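Local coordinates for metallo-beta-lactamase family protein (Staphylococcus aureus, PDB 3R2U) that binds an iron(III) ion in a metallo-beta-lactamase fold and is probably a hydrolase, with a rhodanese-like domain at the C-terminal end of its sequence, at residues 98-103 and 114-119; 52-57 and 77-82. All coordinates share one frame; numbering follows the deposited sequence.

Interaction 2 joins the ends of strands 49-53 and 72-77 and runs into the loop that gives His80 to the iron(III) ion; His143 and Asp169 complete the protein ligands. Interaction 1 lies one strand further along the same sheet, where 99-103 meets the loop leading to strand 120-122. Their centres are about 12 Å apart, and they touch through a probable hydrogen bond of 3.1 Å from Glu78 N to Tyr101 O. The two differ in kind: interaction 1 is mainly apolar across its side chains and remote from the metal, with the nearest side-chain atom of Val102 about 14 Å from the iron.

Interaction 1: residues 98-103 and 114-119; sequences ANIYVS and NMPNHT
With chi1 at 62°, Ile100 holds CG1 between its backbone N and carbonyl carbon, and the extended chi2 then carries CD1 out to the 114-119 loop. Met115 answers with a chain bent at both chi2 and chi3, which folds its methyl CE back to 3.7 Å from Ile100 CD1. The same CD1 also meets the proline ring, 3.9 Å from Pro116 CG, and passes 3.6 Å from Thr119 OG1. Further along the strand, Val102 CG1 points tip to tip at Met115 CE, while Val102 CG2 lies 3.8 Å from Thr119 CG2. Strand 99-103 belongs to the mixed sheet of the metallo-beta-lactamase domain, and the loop returns beside it before entering strand 120-122, which lies parallel to 99-103 and is outermost within this chain; helix 89-96 adds Ala93 against both Ile100 and Pro116. Within the loop, Pro116 to Thr119 form a type II beta turn. Two donors grip Pro116 O from the same face of its carbonyl plane: Thr119 N, and Thr119 OG1 at 2.7 Å. No direct hydrogen bond joins the segments; instead a water accepts from Ile100 N at 3.0 Å and donates to His118 O at 2.6 Å.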
ATOM      1  N   ALA A  98      13.517  22.904 -14.243  1.00 22.02           N
ATOM      2  CA  ALA A  98      14.641  23.172 -13.360  1.00 22.49           C
ATOM      3  C   ALA A  98      15.909  23.448 -14.163  1.00 23.40           C
ATOM      4  O   ALA A  98      16.014  23.087 -15.351  1.00 23.20           O
ATOM      5  CB  ALA A  98      14.867  21.979 -12.434  1.00 20.92           C
ATOM      6  N   ASN A  99      16.856  24.130 -13.529  1.00 22.32           N
ATOM      7  CA  ASN A  99      18.168  24.321 -14.126  1.00 22.21           C
ATOM      8  C   ASN A  99      18.917  23.008 -13.970  1.00 21.07           C
ATOM      9  O   ASN A  99      18.892  22.423 -12.893  1.00 20.96           O
ATOM     10  CB  ASN A  99      18.924  25.434 -13.421  1.00 23.04           C
ATOM     11  CG  ASN A  99      18.360  26.804 -13.745  1.00 27.15           C
ATOM     12  OD1 ASN A  99      17.941  27.530 -12.870  1.00 38.88           O
ATOM     13  ND2 ASN A  99      18.306  27.125 -15.007  1.00 31.55           N
ATOM     14  N   ILE A 100      19.538  22.519 -15.039  1.00 20.27           N
ATOM     15  CA  ILE A 100      20.319  21.297 -14.949  1.00 19.87           C
ATOM     16  C   ILE A 100      21.772  21.557 -15.294  1.00 20.59           C
ATOM     17  O   ILE A 100      22.087  22.414 -16.110  1.00 21.03           O
ATOM     18  CB  ILE A 100      19.723  20.134 -15.763  1.00 19.88           C
ATOM     19  CG1 ILE A 100      19.680  20.464 -17.260  1.00 19.62           C
ATOM     20  CG2 ILE A 100      18.304  19.822 -15.229  1.00 17.98           C
ATOM     21  CD1 ILE A 100      19.430  19.225 -18.128  1.00 19.65           C
ATOM     22  N   TYR A 101      22.646  20.816 -14.620  1.00 21.19           N
ATOM     23  CA  TYR A 101      24.086  20.978 -14.717  1.00 21.21           C
ATOM     24  C   TYR A 101      24.704  19.638 -15.033  1.00 21.06           C
ATOM     25  O   TYR A 101      24.510  18.666 -14.295  1.00 19.75           O
ATOM     26  CB  TYR A 101      24.634  21.524 -13.382  1.00 20.84           C
ATOM     27  CG  TYR A 101      23.964  22.834 -13.003  1.00 21.64           C
ATOM     28  CD1 TYR A 101      22.698  22.836 -12.422  1.00 23.10           C
ATOM     29  CD2 TYR A 101      24.571  24.057 -13.255  1.00 20.89           C
ATOM     30  CE1 TYR A 101      22.063  24.001 -12.099  1.00 21.14           C
ATOM     31  CE2 TYR A 101      23.932  25.253 -12.934  1.00 20.75           C
ATOM     32  CZ  TYR A 101      22.678  25.211 -12.353  1.00 23.98           C
ATOM     33  OH  TYR A 101      22.004  26.365 -12.020  1.00 30.27           O
ATOM     34  N   VAL A 102      25.395  19.573 -16.166  1.00 20.04           N
ATOM     35  CA  VAL A 102      26.070  18.367 -16.572  1.00 19.49           C
ATOM     36  C   VAL A 102      27.476  18.764 -17.025  1.00 20.40           C
ATOM     37  O   VAL A 102      27.749  19.928 -17.314  1.00 18.77           O
ATOM     38  CB  VAL A 102      25.330  17.633 -17.705  1.00 20.19           C
ATOM     39  CG1 VAL A 102      23.898  17.274 -17.282  1.00 19.37           C
ATOM     40  CG2 VAL A 102      25.352  18.449 -18.983  1.00 19.67           C
ATOM     41  N   SER A 103      28.370  17.795 -17.076  1.00 19.89           N
ATOM     42  CA  SER A 103      29.728  18.069 -17.461  1.00 20.88           C
ATOM     43  C   SER A 103      29.936  18.545 -18.904  1.00 21.98           C
ATOM     44  O   SER A 103      29.443  17.938 -19.868  1.00 20.57           O
ATOM     45  CB  SER A 103      30.599  16.831 -17.221  1.00 21.58           C
ATOM     46  OG  SER A 103      31.954  17.073 -17.633  1.00 20.48           O
ATOM     47  N   ASN A 114      21.679  16.273 -27.590  1.00 25.92           N
ATOM     48  CA  ASN A 114      20.232  16.430 -27.514  1.00 26.92           C
ATOM     49  C   ASN A 114      19.778  16.933 -26.155  1.00 26.58           C
ATOM     50  O   ASN A 114      18.832  16.395 -25.586  1.00 28.08           O
ATOM     51  CB  ASN A 114      19.555  15.068 -27.810  1.00 25.32           C
ATOM     52  CG  ASN A 114      19.925  14.513 -29.175  1.00 27.67           C
ATOM     53  OD1 ASN A 114      20.189  15.265 -30.103  1.00 26.27           O
ATOM     54  ND2 ASN A 114      19.919  13.191 -29.309  1.00 29.33           N
ATOM     55  N   MET A 115      20.473  17.922 -25.608  1.00 27.29           N
ATOM     56  CA  MET A 115      20.148  18.421 -24.280  1.00 27.34           C
ATOM     57  C   MET A 115      19.101  19.506 -24.347  1.00 29.10           C
ATOM     58  O   MET A 115      19.030  20.229 -25.310  1.00 27.88           O
ATOM     59  CB  MET A 115      21.390  18.964 -23.570  1.00 28.50           C
ATOM     60  CG  MET A 115      22.418  17.906 -23.220  1.00 26.68           C
ATOM     61  SD  MET A 115      21.737  16.573 -22.248  1.00 27.50           S
ATOM     62  CE  MET A 115      21.480  17.408 -20.663  1.00 23.41           C
ATOM     63  N   PRO A 116      18.280  19.625 -23.298  1.00 30.10           N
ATOM     64  CA  PRO A 116      17.261  20.661 -23.314  1.00 33.16           C
ATOM     65  C   PRO A 116      17.878  22.047 -23.319  1.00 35.12           C
ATOM     66  O   PRO A 116      19.035  22.232 -22.916  1.00 33.48           O
ATOM     67  CB  PRO A 116      16.442  20.413 -22.033  1.00 33.53           C
ATOM     68  CG  PRO A 116      17.154  19.425 -21.249  1.00 30.84           C
ATOM     69  CD  PRO A 116      18.209  18.772 -22.108  1.00 30.21           C
ATOM     70  N   ASN A 117      17.119  23.008 -23.821  1.00 38.06           N
ATOM     71  CA  ASN A 117      17.591  24.377 -23.881  1.00 40.45           C
ATOM     72  C   ASN A 117      17.952  24.863 -22.501  1.00 40.02           C
ATOM     73  O   ASN A 117      17.311  24.492 -21.495  1.00 40.24           O
ATOM     74  CB  ASN A 117      16.550  25.308 -24.530  1.00 42.65           C
ATOM     75  CG  ASN A 117      16.503  25.157 -26.040  1.00 47.32           C
ATOM     76  OD1 ASN A 117      17.466  24.696 -26.659  1.00 51.40           O
ATOM     77  ND2 ASN A 117      15.389  25.569 -26.646  1.00 50.58           N
ATOM     78  N   HIS A 118      19.021  25.646 -22.454  1.00 39.28           N
ATOM     79  CA  HIS A 118      19.488  26.246 -21.213  1.00 39.32           C
ATOM     80  C   HIS A 118      20.259  25.302 -20.272  1.00 36.20           C
ATOM     81  O   HIS A 118      20.646  25.711 -19.180  1.00 36.32           O
ATOM     82  CB  HIS A 118      18.327  26.941 -20.484  1.00 39.98           C
ATOM     83  CG  HIS A 118      17.596  27.926 -21.340  1.00 45.88           C
ATOM     84  ND1 HIS A 118      18.113  29.166 -21.651  1.00 49.88           N
ATOM     85  CD2 HIS A 118      16.396  27.852 -21.964  1.00 50.60           C
ATOM     86  CE1 HIS A 118      17.259  29.815 -22.424  1.00 52.71           C
ATOM     87  NE2 HIS A 118      16.211  29.039 -22.630  1.00 52.07           N
ATOM     88  N   THR A 119      20.493  24.057 -20.692  1.00 32.84           N
ATOM     89  CA  THR A 119      21.335  23.132 -19.926  1.00 29.10           C
ATOM     90  C   THR A 119      22.647  23.853 -19.612  1.00 28.54           C
ATOM     91  O   THR A 119      23.142  24.610 -20.435  1.00 28.39           O
ATOM     92  CB  THR A 119      21.653  21.881 -20.768  1.00 28.68           C
ATOM     93  OG1 THR A 119      20.455  21.138 -20.960  1.00 25.84           O
ATOM     94  CG2 THR A 119      22.699  20.979 -20.098  1.00 23.92           C
TER
HETATM   95  O   HOH W   1      19.329  24.326 -17.397  1.00 15.59           O

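Interaction 2: residues 52-57 and 77-82; sequences IIDPIR and AETHIH. With FE (Fe (III) ion), chain E.
The imidazole of His82 and the carboxylate of Asp54 stand almost perpendicular, their planes 86° apart. Asp54 OD1 lies at the ring edge, in plane with it, and accepts from His82 NE2 at 3.1 Å, yet the donor comes from above the carboxylate plane. Elsewhere at the edge, in plane, a water 2.6 Å from His82 ND1 is bound to the iron, so His82 reaches the metal through it; His80 O sits over one face toward the rim. His82 belongs to the His-X-His segment of the metallo-beta-lactamase fold, in the loop after strand 72-77; Asp54 follows the parallel neighbour 49-53. The strand pair closes with a bridge of Ile53 to Ala77: Ala77 N donates to Ile52 O, and Asp54 N to Ala77 O. Beyond the bridge the carboxylate takes over. Thr79 N reaches Asp54 OD1 at 2.8 Å on its syn side, making OD1 a double acceptor, and Thr79 OG1 donates to the syn lone pair of Asp54 OD2 at 2.9 Å. Together these bonds fix the carboxylate's rotation. Thr79 OG1, set between its backbone N and carbonyl carbon (chi1 61°), also accepts from His80 ND1 at 2.8 Å. Asp54 is therefore linked through Thr79 to a metal ligand, a second-shell role consistent with orienting the ring. The opposite nitrogen of that ring, His80 NE2, binds the iron(III) ion at 2.4 Å.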
ATOM      1  N   ILE A  52      18.641  17.888  -7.056  1.00 16.96           N
ATOM      2  CA  ILE A  52      18.794  16.430  -7.105  1.00 16.56           C
ATOM      3  C   ILE A  52      20.124  16.125  -7.790  1.00 17.20           C
ATOM      4  O   ILE A  52      20.388  16.631  -8.884  1.00 16.49           O
ATOM      5  CB  ILE A  52      17.731  15.721  -7.941  1.00 16.09           C
ATOM      6  CG1 ILE A  52      16.311  16.072  -7.497  1.00 18.70           C
ATOM      7  CG2 ILE A  52      17.935  14.212  -7.846  1.00 14.43           C
ATOM      8  CD1 ILE A  52      15.244  15.633  -8.507  1.00 13.72           C
ATOM      9  N   ILE A  53      20.946  15.284  -7.167  1.00 18.35           N
ATOM     10  CA  ILE A  53      22.204  14.833  -7.768  1.00 17.96           C
ATOM     11  C   ILE A  53      22.039  13.377  -8.238  1.00 17.91           C
ATOM     12  O   ILE A  53      21.594  12.509  -7.470  1.00 17.29           O
ATOM     13  CB  ILE A  53      23.369  14.966  -6.793  1.00 19.59           C
ATOM     14  CG1 ILE A  53      23.594  16.459  -6.503  1.00 22.41           C
ATOM     15  CG2 ILE A  53      24.622  14.331  -7.389  1.00 17.31           C
ATOM     16  CD1 ILE A  53      24.577  16.708  -5.452  1.00 28.05           C
ATOM     17  N   ASP A  54      22.402  13.134  -9.499  1.00 16.99           N
ATOM     18  CA  ASP A  54      22.260  11.851 -10.170  1.00 17.72           C
ATOM     19  C   ASP A  54      20.826  11.285 -10.125  1.00 17.20           C
ATOM     20  O   ASP A  54      20.604  10.160  -9.721  1.00 17.54           O
ATOM     21  CB  ASP A  54      23.318  10.834  -9.672  1.00 17.73           C
ATOM     22  CG  ASP A  54      24.739  11.141 -10.201  1.00 20.20           C
ATOM     23  OD1 ASP A  54      24.849  11.908 -11.196  1.00 19.63           O
ATOM     24  OD2 ASP A  54      25.741  10.574  -9.658  1.00 20.58           O
ATOM     25  N   PRO A  55      19.851  12.063 -10.593  1.00 17.35           N
ATOM     26  CA  PRO A  55      18.488  11.577 -10.544  1.00 16.97           C
ATOM     27  C   PRO A  55      18.189  10.395 -11.437  1.00 17.28           C
ATOM     28  O   PRO A  55      18.735  10.287 -12.525  1.00 14.76           O
ATOM     29  CB  PRO A  55      17.684  12.762 -11.065  1.00 17.69           C
ATOM     30  CG  PRO A  55      18.651  13.511 -11.945  1.00 19.43           C
ATOM     31  CD  PRO A  55      19.935  13.396 -11.208  1.00 17.58           C
ATOM     32  N   ILE A  56      17.309   9.521 -10.945  1.00 16.77           N
ATOM     33  CA  ILE A  56      16.791   8.414 -11.713  1.00 16.14           C
ATOM     34  C   ILE A  56      15.621   9.004 -12.524  1.00 16.69           C
ATOM     35  O   ILE A  56      15.305  10.188 -12.370  1.00 16.06           O
ATOM     36  CB  ILE A  56      16.355   7.233 -10.820  1.00 15.20           C
ATOM     37  CG1 ILE A  56      15.261   7.640  -9.819  1.00 17.53           C
ATOM     38  CG2 ILE A  56      17.568   6.701 -10.061  1.00 15.66           C
ATOM     39  CD1 ILE A  56      14.596   6.444  -9.130  1.00 15.44           C
ATOM     40  N   ARG A  57      14.987   8.192 -13.371  1.00 16.73           N
ATOM     41  CA  ARG A  57      13.902   8.676 -14.243  1.00 17.37           C
ATOM     42  C   ARG A  57      12.588   8.984 -13.532  1.00 17.98           C
ATOM     43  O   ARG A  57      11.840   9.875 -13.952  1.00 16.97           O
ATOM     44  CB  ARG A  57      13.603   7.658 -15.349  1.00 17.43           C
ATOM     45  CG  ARG A  57      14.591   7.615 -16.432  1.00 17.56           C
ATOM     46  CD  ARG A  57      14.198   6.544 -17.421  1.00 13.28           C
ATOM     47  NE  ARG A  57      13.171   6.952 -18.372  1.00 12.44           N
ATOM     48  CZ  ARG A  57      12.384   6.107 -19.036  1.00 15.93           C
ATOM     49  NH1 ARG A  57      12.428   4.792 -18.784  1.00 16.81           N
ATOM     50  NH2 ARG A  57      11.528   6.570 -19.931  1.00 16.71           N
ATOM     51  N   ALA A  77      21.857  17.997 -11.026  1.00 18.06           N
ATOM     52  CA  ALA A  77      23.179  17.875 -11.564  1.00 18.55           C
ATOM     53  C   ALA A  77      23.479  16.397 -11.671  1.00 19.14           C
ATOM     54  O   ALA A  77      22.917  15.567 -10.950  1.00 19.29           O
ATOM     55  CB  ALA A  77      24.211  18.578 -10.652  1.00 18.11           C
ATOM     56  N   GLU A  78      24.386  16.090 -12.572  1.00 18.31           N
ATOM     57  CA  GLU A  78      24.762  14.766 -12.854  1.00 19.50           C
ATOM     58  C   GLU A  78      26.290  14.669 -12.874  1.00 18.77           C
ATOM     59  O   GLU A  78      26.953  15.494 -13.478  1.00 19.83           O
ATOM     60  CB  GLU A  78      24.143  14.436 -14.219  1.00 19.76           C
ATOM     61  CG  GLU A  78      24.438  13.123 -14.738  1.00 23.82           C
ATOM     62  CD  GLU A  78      23.451  12.723 -15.818  1.00 27.42           C
ATOM     63  OE1 GLU A  78      22.289  12.384 -15.468  1.00 25.02           O
ATOM     64  OE2 GLU A  78      23.862  12.702 -17.000  1.00 22.57           O
ATOM     65  N   THR A  79      26.838  13.632 -12.258  1.00 18.06           N
ATOM     66  CA  THR A  79      28.286  13.481 -12.173  1.00 18.96           C
ATOM     67  C   THR A  79      28.997  13.060 -13.466  1.00 20.49           C
ATOM     68  O   THR A  79      30.164  13.410 -13.676  1.00 21.05           O
ATOM     69  CB  THR A  79      28.664  12.528 -11.031  1.00 19.13           C
ATOM     70  OG1 THR A  79      28.097  11.230 -11.254  1.00 19.48           O
ATOM     71  CG2 THR A  79      28.121  13.084  -9.670  1.00 18.54           C
ATOM     72  N   HIS A  80      28.315  12.296 -14.312  1.00 20.78           N
ATOM     73  CA  HIS A  80      28.894  11.798 -15.559  1.00 20.39           C
ATOM     74  C   HIS A  80      27.854  11.061 -16.376  1.00 20.03           C
ATOM     75  O   HIS A  80      26.709  10.895 -15.926  1.00 19.95           O
ATOM     76  CB  HIS A  80      30.069  10.839 -15.256  1.00 21.19           C
ATOM     77  CG  HIS A  80      29.685   9.586 -14.534  1.00 21.95           C
ATOM     78  ND1 HIS A  80      29.255   9.576 -13.223  1.00 20.69           N
ATOM     79  CD2 HIS A  80      29.732   8.289 -14.922  1.00 21.98           C
ATOM     80  CE1 HIS A  80      29.010   8.329 -12.855  1.00 19.35           C
ATOM     81  NE2 HIS A  80      29.299   7.531 -13.867  1.00 20.31           N
ATOM     82  N   ILE A  81      28.243  10.623 -17.571  0.70 19.51           N
ATOM     83  CA  ILE A  81      27.356   9.873 -18.453  0.70 19.79           C
ATOM     84  C   ILE A  81      27.299   8.437 -17.911  0.70 19.18           C
ATOM     85  O   ILE A  81      28.259   7.686 -18.006  0.70 19.04           O
ATOM     86  CB  ILE A  81      27.857   9.898 -19.934  0.70 20.75           C
ATOM     87  CG1 ILE A  81      28.031  11.347 -20.421  0.70 20.41           C
ATOM     88  CG2 ILE A  81      26.910   9.140 -20.822  0.70 19.09           C
ATOM     89  CD1 ILE A  81      28.508  11.481 -21.884  0.70 18.13           C
ATOM     90  N   HIS A  82      26.169   8.076 -17.310  1.00 19.51           N
ATOM     91  CA  HIS A  82      26.028   6.782 -16.653  1.00 18.70           C
ATOM     92  C   HIS A  82      25.906   5.603 -17.572  1.00 20.36           C
ATOM     93  O   HIS A  82      25.334   5.698 -18.652  1.00 20.23           O
ATOM     94  CB  HIS A  82      24.848   6.817 -15.686  1.00 19.26           C
ATOM     95  CG  HIS A  82      25.017   7.824 -14.607  1.00 18.92           C
ATOM     96  ND1 HIS A  82      25.944   7.673 -13.602  1.00 19.64           N
ATOM     97  CD2 HIS A  82      24.404   9.010 -14.383  1.00 20.79           C
ATOM     98  CE1 HIS A  82      25.880   8.717 -12.794  1.00 21.18           C
ATOM     99  NE2 HIS A  82      24.961   9.545 -13.251  1.00 21.03           N
TER
HETATM  100 FE    FE E 443      29.392   5.160 -14.020  1.00 52.55          FE
HETATM  101  O   HOH W   2      21.585  10.874 -13.107  1.00 16.58           O
HETATM  102  O   HOH W   3      29.317   5.359 -16.375  1.00 15.09           O
HETATM  103  O   HOH W   4      27.123   5.340 -13.859  1.00 15.67           O
HETATM  104  O   HOH W   5      29.240   3.017 -14.174  1.00 19.61           O